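Local coordinates for protein proline iminopeptidase (Streptomyces halstedii, PDB 3WMR) that probably hydrolyses amide bonds in polyketide substrates that interact with a hydrophobic tunnel, and may release N-terminal proline from peptides, at residues 27-32 and 80-85; 59-64 and 217-222; 75-80 and 112-117; 96-101 and 223-228; 168-173 and 199-204. All coordinates share one frame; numbering follows the deposited sequence.

Contact 1 (27-32 and 80-85); sequences VPFGQY and DQLGNG
L82 meets F29 and Y32, which stand at the two ends of the type II' turn joining strands 23-29 and 32-39. The loop facing that hairpin starts at D80, whose carboxylate is tied down on both oxygens, OD1 by H60 ND1 and OD2 by the backbone N of G86. Q81 opens a type II turn that runs to N84; its amide is anchored inside the fold, OE1 to W127 NE1 and NE2 to the carbonyl O of H53. L82 comes next and carries this side of the contact, its backbone N bonded to E106 OE1 of helix 100-113. With CG anti to the backbone N (chi1 -175°), the fork is swung out toward the hairpin. L82 CD1 rests on Y32 CB at 3.7 Å. L82 CD2 approaches the Y32 ring obliquely, 4.1 Å from Y32 CD2, and also lies at the edge of the F29 ring, 4.3 Å from F29 CE2. G83 takes the turn through a positive phi, and N84 N bonds weakly back to Q81 O at 3.4 Å. The contact is purely apolar, one leucine fork against two aromatic residues, so it rests on van der Waals packing and burial; the spacing of the aromatic pair is set by the hairpin's own bonds, F29 N to Y32 O at 2.7 Å and Y32 N to F29 O at 2.8 Å.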
# COMPACT_ATOMS: atom_id res chain seq x y z
N VAL A 27 0.31 -7.38 19.14
CA VAL A 27 -0.15 -8.74 19.33
C VAL A 27 1.04 -9.66 19.02
O VAL A 27 1.89 -9.30 18.21
CB VAL A 27 -1.38 -9.06 18.44
CG1 VAL A 27 -2.50 -8.07 18.72
CG2 VAL A 27 -1.03 -9.05 16.95
N PRO A 28 1.11 -10.82 19.68
CA PRO A 28 2.22 -11.73 19.36
C PRO A 28 2.01 -12.34 17.98
O PRO A 28 0.89 -12.72 17.63
CB PRO A 28 2.13 -12.80 20.45
CG PRO A 28 0.69 -12.82 20.82
CD PRO A 28 0.20 -11.41 20.69
N PHE A 29 3.07 -12.37 17.19
CA PHE A 29 3.09 -13.06 15.92
C PHE A 29 4.25 -14.02 16.03
O PHE A 29 5.41 -13.66 15.79
CB PHE A 29 3.28 -12.06 14.76
CG PHE A 29 3.48 -12.71 13.42
CD1 PHE A 29 2.73 -13.83 13.04
CD2 PHE A 29 4.39 -12.19 12.50
CE1 PHE A 29 2.91 -14.42 11.81
CE2 PHE A 29 4.57 -12.77 11.26
CZ PHE A 29 3.83 -13.89 10.92
N GLY A 30 3.93 -15.25 16.42
CA GLY A 30 4.93 -16.23 16.80
C GLY A 30 5.94 -15.59 17.74
O GLY A 30 5.59 -15.04 18.78
N GLN A 31 7.20 -15.64 17.32
CA GLN A 31 8.33 -15.13 18.08
C GLN A 31 8.38 -13.58 18.16
O GLN A 31 9.10 -13.04 19.00
CB GLN A 31 9.61 -15.67 17.43
CG GLN A 31 10.92 -15.29 18.09
CD GLN A 31 12.11 -15.73 17.27
OE1 GLN A 31 11.98 -16.60 16.40
NE2 GLN A 31 13.27 -15.13 17.51
N TYR A 32 7.64 -12.89 17.29
CA TYR A 32 7.76 -11.43 17.17
C TYR A 32 6.46 -10.72 17.53
O TYR A 32 5.49 -11.38 17.90
CB TYR A 32 8.19 -11.05 15.74
CG TYR A 32 9.29 -11.93 15.18
CD1 TYR A 32 10.61 -11.79 15.63
CD2 TYR A 32 9.02 -12.90 14.22
CE1 TYR A 32 11.62 -12.59 15.13
CE2 TYR A 32 10.03 -13.70 13.71
CZ TYR A 32 11.32 -13.54 14.16
OH TYR A 32 12.33 -14.35 13.66
N ASP A 80 1.31 -1.73 11.48
CA ASP A 80 2.65 -1.75 10.90
C ASP A 80 3.03 -3.19 10.68
O ASP A 80 3.05 -3.97 11.62
CB ASP A 80 3.68 -1.13 11.82
CG ASP A 80 3.54 0.36 11.95
OD1 ASP A 80 2.93 1.01 11.06
OD2 ASP A 80 4.06 0.88 12.94
N GLN A 81 3.33 -3.52 9.44
CA GLN A 81 3.82 -4.84 9.09
C GLN A 81 5.19 -5.14 9.72
O GLN A 81 5.94 -4.24 10.08
CB GLN A 81 3.84 -4.98 7.56
CG GLN A 81 2.43 -4.97 6.99
CD GLN A 81 2.36 -4.61 5.52
OE1 GLN A 81 3.16 -5.06 4.71
NE2 GLN A 81 1.34 -3.82 5.17
N LEU A 82 5.49 -6.42 9.87
CA LEU A 82 6.72 -6.84 10.54
C LEU A 82 7.93 -6.27 9.83
O LEU A 82 8.01 -6.33 8.61
CB LEU A 82 6.84 -8.36 10.58
CG LEU A 82 8.03 -8.94 11.35
CD1 LEU A 82 7.85 -8.71 12.85
CD2 LEU A 82 8.21 -10.42 11.05
N GLY A 83 8.87 -5.74 10.61
CA GLY A 83 10.13 -5.23 10.08
C GLY A 83 10.27 -3.72 10.20
O GLY A 83 11.38 -3.19 10.13
N ASN A 84 9.15 -3.02 10.39
CA ASN A 84 9.22 -1.56 10.54
C ASN A 84 8.14 -0.98 11.45
O ASN A 84 7.23 -1.68 11.87
CB ASN A 84 9.17 -0.86 9.16
CG ASN A 84 10.06 0.37 9.10
OD1 ASN A 84 10.80 0.67 10.03
ND2 ASN A 84 10.00 1.09 7.99
N GLY A 85 8.27 0.31 11.76
CA GLY A 85 7.33 0.98 12.64
C GLY A 85 7.31 0.36 14.03
O GLY A 85 8.37 0.02 14.59

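Contact 2 (59-64 and 217-222); sequences THDYLL and FMEIYN
T59 and E219 touch through the carbon parts of their side chains, which are set roughly perpendicular. The methyl T59 CG2 sits 3.6 Å from E219 CB, and T59 OG1 lies alongside the same aliphatic stem, 3.9 Å from E219 CG. T59 has chi1 64°, which lodges OG1 between its backbone N and carbonyl carbon and turns it to D61. There OG1 donates to D61 OD2 over 2.7 Å, meeting that oxygen on its anti side and 23° out of the carboxylate plane; T216 OG1 bonds to the same hydroxyl. E219 CG, anti to the carbonyl carbon (chi1 -69°), lies 4.4 Å from D61 OD2. A bend at chi2 then turns the E219 carboxylate, leaving D61 OD2 and E219 OE2 5.1 Å apart. Like charges this close would be expected to disfavour full ionisation of both, although the hydroxyl donor probably steadies D61. T59 faces the last turn of helix 211-222 from the loop that follows strand 49-52. The 3-10 turn that follows leads away from it, L63 O bonding to H78 NE2 on strand 76-80, while T216 OG1 of the helix also accepts from Y62 N.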
# COMPACT_ATOMS: atom_id res chain seq x y z
N THR A 59 5.02 2.21 6.54
CA THR A 59 4.31 2.15 7.80
C THR A 59 2.89 2.66 7.60
O THR A 59 2.55 3.19 6.54
CB THR A 59 5.02 2.96 8.92
OG1 THR A 59 5.07 4.36 8.58
CG2 THR A 59 6.43 2.43 9.16
N HIS A 60 2.06 2.49 8.62
CA HIS A 60 0.65 2.89 8.58
C HIS A 60 0.46 4.40 8.54
O HIS A 60 -0.63 4.88 8.21
CB HIS A 60 -0.09 2.41 9.82
CG HIS A 60 0.12 3.28 11.02
ND1 HIS A 60 1.25 3.22 11.81
CD2 HIS A 60 -0.64 4.27 11.55
CE1 HIS A 60 1.17 4.12 12.77
NE2 HIS A 60 0.03 4.78 12.63
N ASP A 61 1.50 5.14 8.91
CA ASP A 61 1.37 6.57 9.26
C ASP A 61 0.76 7.42 8.16
O ASP A 61 -0.14 8.21 8.41
CB ASP A 61 2.73 7.17 9.65
CG ASP A 61 3.32 6.51 10.88
OD1 ASP A 61 3.26 7.11 11.97
OD2 ASP A 61 3.85 5.38 10.74
N TYR A 62 1.24 7.26 6.93
CA TYR A 62 0.70 8.00 5.77
C TYR A 62 -0.77 7.68 5.44
O TYR A 62 -1.39 8.38 4.65
CB TYR A 62 1.59 7.79 4.52
CG TYR A 62 1.33 6.48 3.78
CD1 TYR A 62 1.81 5.28 4.27
CD2 TYR A 62 0.62 6.46 2.57
CE1 TYR A 62 1.57 4.08 3.61
CE2 TYR A 62 0.39 5.25 1.89
CZ TYR A 62 0.86 4.06 2.43
OH TYR A 62 0.65 2.85 1.80
N LEU A 63 -1.32 6.61 6.04
CA LEU A 63 -2.73 6.26 5.85
C LEU A 63 -3.64 6.82 6.93
O LEU A 63 -4.84 6.51 6.94
CB LEU A 63 -2.89 4.73 5.77
CG LEU A 63 -2.27 4.05 4.56
CD1 LEU A 63 -2.45 2.54 4.63
CD2 LEU A 63 -2.87 4.57 3.26
N LEU A 64 -3.11 7.66 7.84
CA LEU A 64 -3.87 8.09 9.04
C LEU A 64 -5.10 8.93 8.72
O LEU A 64 -6.05 8.91 9.46
CB LEU A 64 -2.97 8.83 10.04
CG LEU A 64 -2.16 7.93 10.97
CD1 LEU A 64 -1.11 8.75 11.72
CD2 LEU A 64 -3.07 7.19 11.94
N PHE A 217 7.80 8.19 5.33
CA PHE A 217 9.07 8.37 4.61
C PHE A 217 10.30 8.27 5.53
O PHE A 217 11.29 7.62 5.18
CB PHE A 217 9.06 9.71 3.85
CG PHE A 217 10.04 9.77 2.73
CD1 PHE A 217 9.74 9.21 1.49
CD2 PHE A 217 11.30 10.35 2.90
CE1 PHE A 217 10.66 9.24 0.45
CE2 PHE A 217 12.22 10.39 1.86
CZ PHE A 217 11.90 9.84 0.64
N MET A 218 10.22 8.89 6.71
CA MET A 218 11.32 8.86 7.68
C MET A 218 11.42 7.53 8.43
O MET A 218 12.51 7.17 8.87
CB MET A 218 11.21 10.02 8.68
CG MET A 218 11.44 11.40 8.06
SD MET A 218 13.02 11.58 7.18
CE MET A 218 14.18 11.13 8.47
N GLU A 219 10.31 6.82 8.59
CA GLU A 219 10.36 5.47 9.16
C GLU A 219 11.13 4.53 8.24
O GLU A 219 11.85 3.63 8.70
CB GLU A 219 8.97 4.92 9.44
CG GLU A 219 8.22 5.62 10.56
CD GLU A 219 8.61 5.14 11.95
OE1 GLU A 219 9.06 3.98 12.12
OE2 GLU A 219 8.47 5.92 12.91
N ILE A 220 10.98 4.74 6.94
CA ILE A 220 11.71 3.95 5.94
C ILE A 220 13.22 4.27 6.00
O ILE A 220 14.07 3.36 6.00
CB ILE A 220 11.14 4.19 4.53
CG1 ILE A 220 9.68 3.71 4.46
CG2 ILE A 220 11.97 3.46 3.49
CD1 ILE A 220 8.94 4.06 3.19
N TYR A 221 13.55 5.56 6.06
CA TYR A 221 14.94 5.95 6.22
C TYR A 221 15.59 5.31 7.45
O TYR A 221 16.73 4.88 7.39
CB TYR A 221 15.08 7.46 6.35
CG TYR A 221 16.50 7.87 6.71
CD1 TYR A 221 17.51 7.91 5.75
CD2 TYR A 221 16.84 8.18 8.02
CE1 TYR A 221 18.81 8.27 6.09
CE2 TYR A 221 18.14 8.53 8.37
CZ TYR A 221 19.12 8.58 7.40
OH TYR A 221 20.42 8.94 7.74
N ASN A 222 14.87 5.28 8.56
CA ASN A 222 15.48 4.86 9.82
C ASN A 222 15.64 3.35 9.93
O ASN A 222 16.57 2.90 10.58
CB ASN A 222 14.73 5.44 11.02
CG ASN A 222 15.11 6.90 11.28
OD1 ASN A 222 16.29 7.23 11.52
ND2 ASN A 222 14.11 7.79 11.24

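Contact 3 (75-80 and 112-117); sequences PVVHYD and NQLGIA
The CA atoms of V77, in strand 76-80, and L114, just past helix 100-113, lie 9.8 Å apart, so side chains alone span the gap between strand and helix end. V77 and L114 meet end-on, V77 CG1 standing 4.0 Å from L114 CD1. The other branch, V77 CG2, lies 4.3 Å from I116 CD1. A chi1 of -180° sends the two V77 methyls to different partners. A Schellman motif brings both partners to the strand: the chain turns through G115, which has a positive phi and bonds from N to N112 O at 2.9 Å, so L114 and I116 on its flanks both point at V77. L114 also touches Y36 of strand 32-39, and I116 touches V50 of strand 49-52, the strands flanking 76-80 in the sheet. With methyl groups as the sole contacts and no polar pair, the helix end is seated on the sheet by hydrophobic packing.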
# COMPACT_ATOMS: atom_id res chain seq x y z
N PRO A 75 -15.33 1.16 11.80
CA PRO A 75 -14.08 0.96 12.53
C PRO A 75 -12.92 0.83 11.56
O PRO A 75 -13.06 0.20 10.50
CB PRO A 75 -14.28 -0.38 13.27
CG PRO A 75 -15.68 -0.82 13.00
CD PRO A 75 -16.16 -0.07 11.80
N VAL A 76 -11.78 1.43 11.92
CA VAL A 76 -10.61 1.41 11.07
C VAL A 76 -9.40 0.86 11.83
O VAL A 76 -9.06 1.36 12.92
CB VAL A 76 -10.33 2.80 10.50
CG1 VAL A 76 -9.08 2.80 9.64
CG2 VAL A 76 -11.52 3.30 9.67
N VAL A 77 -8.77 -0.17 11.26
CA VAL A 77 -7.60 -0.81 11.83
C VAL A 77 -6.35 -0.47 11.02
O VAL A 77 -6.21 -0.94 9.87
CB VAL A 77 -7.76 -2.34 11.92
CG1 VAL A 77 -6.51 -2.98 12.54
CG2 VAL A 77 -9.01 -2.70 12.73
N HIS A 78 -5.49 0.38 11.59
CA HIS A 78 -4.15 0.61 11.04
C HIS A 78 -3.19 -0.37 11.69
O HIS A 78 -3.35 -0.69 12.87
CB HIS A 78 -3.64 2.02 11.33
CG HIS A 78 -4.30 3.09 10.53
ND1 HIS A 78 -5.54 3.61 10.86
CD2 HIS A 78 -3.89 3.78 9.44
CE1 HIS A 78 -5.87 4.55 10.00
NE2 HIS A 78 -4.89 4.67 9.13
N TYR A 79 -2.21 -0.85 10.94
CA TYR A 79 -1.11 -1.60 11.54
C TYR A 79 0.21 -1.50 10.76
O TYR A 79 0.24 -1.22 9.57
CB TYR A 79 -1.51 -3.06 11.78
CG TYR A 79 -1.36 -4.03 10.61
CD1 TYR A 79 -2.38 -4.17 9.67
CD2 TYR A 79 -0.24 -4.85 10.50
CE1 TYR A 79 -2.27 -5.09 8.63
CE2 TYR A 79 -0.12 -5.77 9.45
CZ TYR A 79 -1.14 -5.88 8.52
OH TYR A 79 -1.03 -6.79 7.47
N ASP A 80 1.31 -1.73 11.48
CA ASP A 80 2.65 -1.75 10.90
C ASP A 80 3.03 -3.19 10.68
O ASP A 80 3.05 -3.97 11.62
CB ASP A 80 3.68 -1.13 11.82
CG ASP A 80 3.54 0.36 11.95
OD1 ASP A 80 2.93 1.01 11.06
OD2 ASP A 80 4.06 0.88 12.94
N ASN A 112 -6.93 -12.71 13.54
CA ASN A 112 -7.25 -13.67 14.60
C ASN A 112 -7.08 -13.07 15.99
O ASN A 112 -8.01 -13.14 16.80
CB ASN A 112 -6.38 -14.94 14.47
CG ASN A 112 -6.73 -15.78 13.26
OD1 ASN A 112 -5.85 -16.37 12.63
ND2 ASN A 112 -8.00 -15.87 12.94
N GLN A 113 -5.93 -12.46 16.25
CA GLN A 113 -5.61 -11.90 17.58
C GLN A 113 -6.59 -10.78 17.97
O GLN A 113 -6.97 -10.67 19.13
CB GLN A 113 -4.18 -11.35 17.63
CG GLN A 113 -3.07 -12.38 17.40
CD GLN A 113 -2.86 -13.34 18.57
OE1 GLN A 113 -3.09 -13.00 19.73
NE2 GLN A 113 -2.39 -14.54 18.26
N LEU A 114 -7.00 -9.97 17.01
CA LEU A 114 -8.00 -8.92 17.28
C LEU A 114 -9.45 -9.44 17.29
O LEU A 114 -10.36 -8.67 17.55
CB LEU A 114 -7.87 -7.78 16.27
CG LEU A 114 -6.54 -7.02 16.25
CD1 LEU A 114 -6.57 -5.97 15.15
CD2 LEU A 114 -6.25 -6.36 17.59
N GLY A 115 -9.66 -10.72 16.98
CA GLY A 115 -11.03 -11.28 16.98
C GLY A 115 -11.95 -10.71 15.91
O GLY A 115 -13.15 -10.55 16.13
N ILE A 116 -11.39 -10.40 14.75
CA ILE A 116 -12.19 -9.87 13.64
C ILE A 116 -12.13 -10.75 12.40
O ILE A 116 -12.60 -10.36 11.36
CB ILE A 116 -11.78 -8.42 13.31
CG1 ILE A 116 -10.29 -8.33 12.94
CG2 ILE A 116 -12.05 -7.52 14.51
CD1 ILE A 116 -9.86 -6.94 12.50
N ALA A 117 -11.54 -11.94 12.50
CA ALA A 117 -11.42 -12.82 11.34
C ALA A 117 -12.80 -13.20 10.78
O ALA A 117 -12.91 -13.53 9.60
CB ALA A 117 -10.61 -14.08 11.69

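Contact 4 (96-101 and 223-228); sequences DFWTVQ and DPTVYT
An Asx turn leading into helix 225-230 presents T225 and V226 to the indole of W98, which lies in the approach to helix 100-113. V226 makes a CH-pi contact: its CG2 sits 3.8 Å from the centroid of the six-membered ring of W98, 8° off the ring normal. F97 CD1 of the same segment covers the opposite indole face, so the ring is layered between a methyl and a phenyl edge atom. T225 CG2 comes in obliquely, 3.7 Å from W98 NE1, whose N-H is bonded to the carbonyl O of K93. T225 chi1 of -58° keeps OG1 beside its own N-H, on the D223 side, and turns the methyl to the indole. Two donors grip D223 OD1: T225 OG1 at 2.5 Å, using the syn lone pair, and T225 N at 3.2 Å, arriving on the anti side and 31° out of the carboxylate plane. D223 OD2 is held in turn by H89 ND1. The next residue's carbonyl, P224 O, accepts from T228, one turn on, through N at 2.9 Å and OG1 at 2.7 Å. The side chain of V226 is about 11 Å from that of S126, the predicted nucleophile. The indole is thus held by its faces and its N-H, the helix start by polar bonds of its own, and no hydrogen bond crosses between the segments.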
# COMPACT_ATOMS: atom_id res chain seq x y z
N ASP A 96 15.88 -14.06 2.03
CA ASP A 96 15.03 -15.26 2.07
C ASP A 96 14.07 -15.30 3.26
O ASP A 96 13.19 -16.17 3.32
CB ASP A 96 15.86 -16.56 1.96
CG ASP A 96 16.92 -16.69 3.05
OD1 ASP A 96 16.83 -16.02 4.09
OD2 ASP A 96 17.85 -17.50 2.85
N PHE A 97 14.22 -14.36 4.20
CA PHE A 97 13.28 -14.19 5.32
C PHE A 97 12.09 -13.29 4.97
O PHE A 97 11.00 -13.49 5.49
CB PHE A 97 13.99 -13.61 6.54
CG PHE A 97 13.09 -13.40 7.73
CD1 PHE A 97 12.55 -12.14 7.99
CD2 PHE A 97 12.78 -14.45 8.58
CE1 PHE A 97 11.71 -11.95 9.08
CE2 PHE A 97 11.95 -14.26 9.68
CZ PHE A 97 11.42 -13.01 9.93
N TRP A 98 12.32 -12.30 4.11
CA TRP A 98 11.30 -11.32 3.78
C TRP A 98 10.50 -11.78 2.57
O TRP A 98 10.83 -11.48 1.42
CB TRP A 98 11.93 -9.95 3.54
CG TRP A 98 12.63 -9.42 4.76
CD1 TRP A 98 13.98 -9.23 4.91
CD2 TRP A 98 12.04 -9.05 6.01
NE1 TRP A 98 14.25 -8.76 6.17
CE2 TRP A 98 13.08 -8.63 6.86
CE3 TRP A 98 10.72 -9.02 6.48
CZ2 TRP A 98 12.84 -8.18 8.17
CZ3 TRP A 98 10.49 -8.57 7.78
CH2 TRP A 98 11.54 -8.16 8.60
N THR A 99 9.42 -12.51 2.85
CA THR A 99 8.63 -13.13 1.82
C THR A 99 7.19 -12.64 1.89
O THR A 99 6.75 -12.11 2.91
CB THR A 99 8.59 -14.65 2.02
OG1 THR A 99 8.05 -14.91 3.32
CG2 THR A 99 10.00 -15.22 1.92
N VAL A 100 6.47 -12.83 0.79
CA VAL A 100 5.05 -12.58 0.76
C VAL A 100 4.33 -13.48 1.78
O VAL A 100 3.40 -13.04 2.45
CB VAL A 100 4.48 -12.81 -0.66
CG1 VAL A 100 2.98 -12.54 -0.69
CG2 VAL A 100 5.21 -11.94 -1.68
N GLN A 101 4.75 -14.74 1.90
CA GLN A 101 4.11 -15.68 2.84
C GLN A 101 4.18 -15.16 4.27
O GLN A 101 3.22 -15.26 5.02
CB GLN A 101 4.76 -17.06 2.77
CG GLN A 101 4.07 -18.08 3.68
CD GLN A 101 2.61 -18.31 3.30
OE1 GLN A 101 1.70 -18.23 4.14
NE2 GLN A 101 2.37 -18.63 2.02
N ASP A 223 14.76 2.57 9.29
CA ASP A 223 15.05 1.15 9.08
C ASP A 223 14.62 0.71 7.68
O ASP A 223 13.47 0.31 7.47
CB ASP A 223 14.41 0.26 10.15
CG ASP A 223 14.97 -1.16 10.14
OD1 ASP A 223 15.64 -1.55 9.14
OD2 ASP A 223 14.72 -1.90 11.11
N PRO A 224 15.54 0.79 6.71
CA PRO A 224 15.18 0.53 5.33
C PRO A 224 15.28 -0.96 4.97
O PRO A 224 15.17 -1.29 3.80
CB PRO A 224 16.22 1.36 4.57
CG PRO A 224 17.44 1.31 5.42
CD PRO A 224 16.97 1.13 6.85
N THR A 225 15.48 -1.82 5.96
CA THR A 225 15.71 -3.25 5.72
C THR A 225 14.69 -3.83 4.74
O THR A 225 15.06 -4.33 3.68
CB THR A 225 15.65 -4.06 7.04
OG1 THR A 225 16.64 -3.55 7.95
CG2 THR A 225 15.92 -5.54 6.80
N VAL A 226 13.41 -3.70 5.08
CA VAL A 226 12.33 -4.37 4.35
C VAL A 226 12.13 -3.77 2.96
O VAL A 226 12.14 -4.49 1.96
CB VAL A 226 11.00 -4.34 5.14
CG1 VAL A 226 9.88 -5.04 4.38
CG2 VAL A 226 11.17 -4.97 6.51
N TYR A 227 11.95 -2.46 2.91
CA TYR A 227 11.73 -1.73 1.65
C TYR A 227 12.87 -1.93 0.64
O TYR A 227 12.61 -2.18 -0.53
CB TYR A 227 11.54 -0.23 1.95
CG TYR A 227 11.06 0.63 0.79
CD1 TYR A 227 9.71 0.73 0.49
CD2 TYR A 227 11.96 1.39 0.05
CE1 TYR A 227 9.27 1.54 -0.55
CE2 TYR A 227 11.52 2.20 -0.99
CZ TYR A 227 10.17 2.26 -1.29
OH TYR A 227 9.73 3.05 -2.31
N THR A 228 14.12 -1.81 1.10
CA THR A 228 15.27 -1.96 0.20
C THR A 228 15.45 -3.43 -0.21
O THR A 228 15.81 -3.70 -1.35
CB THR A 228 16.58 -1.34 0.77
OG1 THR A 228 16.98 -2.01 1.97
CG2 THR A 228 16.41 0.19 1.05

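Contact 5 (168-173 and 199-204); sequences LLPPDV and YDRHVC
R201 NH1 donates to the carbonyl O of L168 at 3.0 Å, linking the end of helix 189-202 to the linker before helix 171-183, two neighbours in the helical cap that this alpha/beta hydrolase inserts between strands 143-149 and 258-263. The bond is fairly straight, 160° at the hydrogen, and the oxygen lies near the guanidinium plane; seen from the acceptor, however, the donor stands 64° above the carbonyl plane. Two apolar groups complete this shell. L169 CD2 lies over one face of the guanidinium, 3.9 Å from R201 CZ, the two side chains running antiparallel past one another. P170 CD approaches R201 NH2 to 3.9 Å. R201 spans the gap because its chain is extended from CG to NE. Behind these contacts, P170 occupies the N-cap position of helix 171-183, and L169 O is bonded to Q174 NE2, which ties the linker to the first turn of the helix it precedes. On the other side, R201 O is bonded to R205 NH1, and the backbone of H202 bonds to that of E267, beside the predicted active-site residue D266. The side chain of R201 is about 10 Å from that of D266. Near the end of the helix, Y199 O accepts from V203 N at 2.8 Å and C204 N at 3.0 Å.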
# COMPACT_ATOMS: atom_id res chain seq x y z
N LEU A 168 9.07 10.83 -19.89
CA LEU A 168 8.35 12.12 -19.95
C LEU A 168 8.95 13.17 -19.01
O LEU A 168 8.50 14.32 -18.99
CB LEU A 168 6.86 11.93 -19.63
CG LEU A 168 6.10 11.05 -20.63
CD1 LEU A 168 4.75 10.63 -20.06
CD2 LEU A 168 5.91 11.77 -21.97
N LEU A 169 9.95 12.78 -18.23
CA LEU A 169 10.69 13.74 -17.40
C LEU A 169 11.62 14.57 -18.28
O LEU A 169 11.92 14.15 -19.40
CB LEU A 169 11.50 13.01 -16.34
CG LEU A 169 10.68 12.28 -15.28
CD1 LEU A 169 11.60 11.48 -14.39
CD2 LEU A 169 9.86 13.26 -14.43
N PRO A 170 12.11 15.71 -17.77
CA PRO A 170 13.11 16.48 -18.51
C PRO A 170 14.37 15.65 -18.82
O PRO A 170 14.75 14.79 -18.02
CB PRO A 170 13.46 17.64 -17.57
CG PRO A 170 12.27 17.77 -16.67
CD PRO A 170 11.73 16.38 -16.51
N PRO A 171 14.99 15.88 -19.99
CA PRO A 171 16.16 15.08 -20.36
C PRO A 171 17.26 15.04 -19.28
O PRO A 171 17.77 13.96 -18.98
CB PRO A 171 16.66 15.76 -21.63
CG PRO A 171 15.41 16.31 -22.25
CD PRO A 171 14.59 16.79 -21.09
N ASP A 172 17.57 16.17 -18.67
CA ASP A 172 18.61 16.22 -17.63
C ASP A 172 18.27 15.37 -16.40
O ASP A 172 19.16 14.77 -15.80
CB ASP A 172 18.95 17.67 -17.21
CG ASP A 172 17.83 18.35 -16.44
OD1 ASP A 172 16.66 18.29 -16.88
OD2 ASP A 172 18.12 18.99 -15.40
N VAL A 173 16.99 15.33 -16.05
CA VAL A 173 16.52 14.53 -14.93
C VAL A 173 16.71 13.06 -15.26
O VAL A 173 17.21 12.31 -14.42
CB VAL A 173 15.02 14.80 -14.62
CG1 VAL A 173 14.47 13.78 -13.65
CG2 VAL A 173 14.85 16.21 -14.05
N TYR A 199 8.44 12.06 -8.08
CA TYR A 199 7.51 11.94 -6.96
C TYR A 199 6.49 13.08 -7.01
O TYR A 199 5.29 12.85 -6.82
CB TYR A 199 8.23 11.93 -5.60
CG TYR A 199 8.73 10.55 -5.12
CD1 TYR A 199 9.45 9.72 -5.96
CD2 TYR A 199 8.51 10.13 -3.81
CE1 TYR A 199 9.91 8.46 -5.52
CE2 TYR A 199 8.99 8.90 -3.35
CZ TYR A 199 9.68 8.07 -4.21
OH TYR A 199 10.14 6.88 -3.73
N ASP A 200 6.96 14.29 -7.30
CA ASP A 200 6.08 15.46 -7.37
C ASP A 200 4.99 15.29 -8.43
O ASP A 200 3.97 15.95 -8.34
CB ASP A 200 6.86 16.75 -7.66
CG ASP A 200 7.87 17.09 -6.58
OD1 ASP A 200 7.80 16.56 -5.46
OD2 ASP A 200 8.76 17.93 -6.85
N ARG A 201 5.18 14.42 -9.43
CA ARG A 201 4.13 14.21 -10.43
C ARG A 201 3.22 13.04 -10.10
O ARG A 201 1.99 13.12 -10.29
CB ARG A 201 4.72 13.96 -11.81
CG ARG A 201 5.46 15.14 -12.40
CD ARG A 201 5.95 14.79 -13.80
NE ARG A 201 6.74 15.85 -14.41
CZ ARG A 201 7.19 15.82 -15.66
NH1 ARG A 201 6.94 14.77 -16.44
NH2 ARG A 201 7.92 16.82 -16.12
N HIS A 202 3.84 11.94 -9.66
CA HIS A 202 3.18 10.64 -9.62
C HIS A 202 3.09 9.97 -8.24
O HIS A 202 2.41 8.95 -8.12
CB HIS A 202 3.88 9.68 -10.59
CG HIS A 202 4.04 10.23 -11.97
ND1 HIS A 202 5.27 10.57 -12.49
CD2 HIS A 202 3.14 10.51 -12.94
CE1 HIS A 202 5.12 11.04 -13.71
NE2 HIS A 202 3.84 11.01 -14.01
N VAL A 203 3.73 10.52 -7.20
CA VAL A 203 3.68 9.88 -5.88
C VAL A 203 2.90 10.71 -4.86
O VAL A 203 2.00 10.20 -4.18
CB VAL A 203 5.08 9.52 -5.35
CG1 VAL A 203 4.99 8.97 -3.94
CG2 VAL A 203 5.75 8.48 -6.25
N CYS A 204 3.27 11.98 -4.74
CA CYS A 204 2.58 12.92 -3.86
C CYS A 204 2.73 14.32 -4.42
O CYS A 204 3.80 14.94 -4.34
CB CYS A 204 3.16 12.88 -2.44
SG CYS A 204 2.28 13.97 -1.27

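In the fold
Contacts 1 and 3 lie 13 Å apart between centres, share D80 and reach the same eight-stranded sheet, contact 3 on its inner strand 76-80 and contact 1 at the hairpin of one of its outermost strands, 23-29. Contacts 1, 2 and 4 form a cluster with centres 12 to 15 Å apart: the loop 80-85 touches W98 and D223 of contact 4 and E219 of contact 2. Helices 211-222 and 225-230, consecutive in the chain, carry contacts 2 and 4, which join the cap side to the loops and helix beside the sheet. Contact 5 stands apart among the cap helices, its centre 35 Å from that of contact 1; along the chain it is nested within the loops closed by contacts 2 and 4.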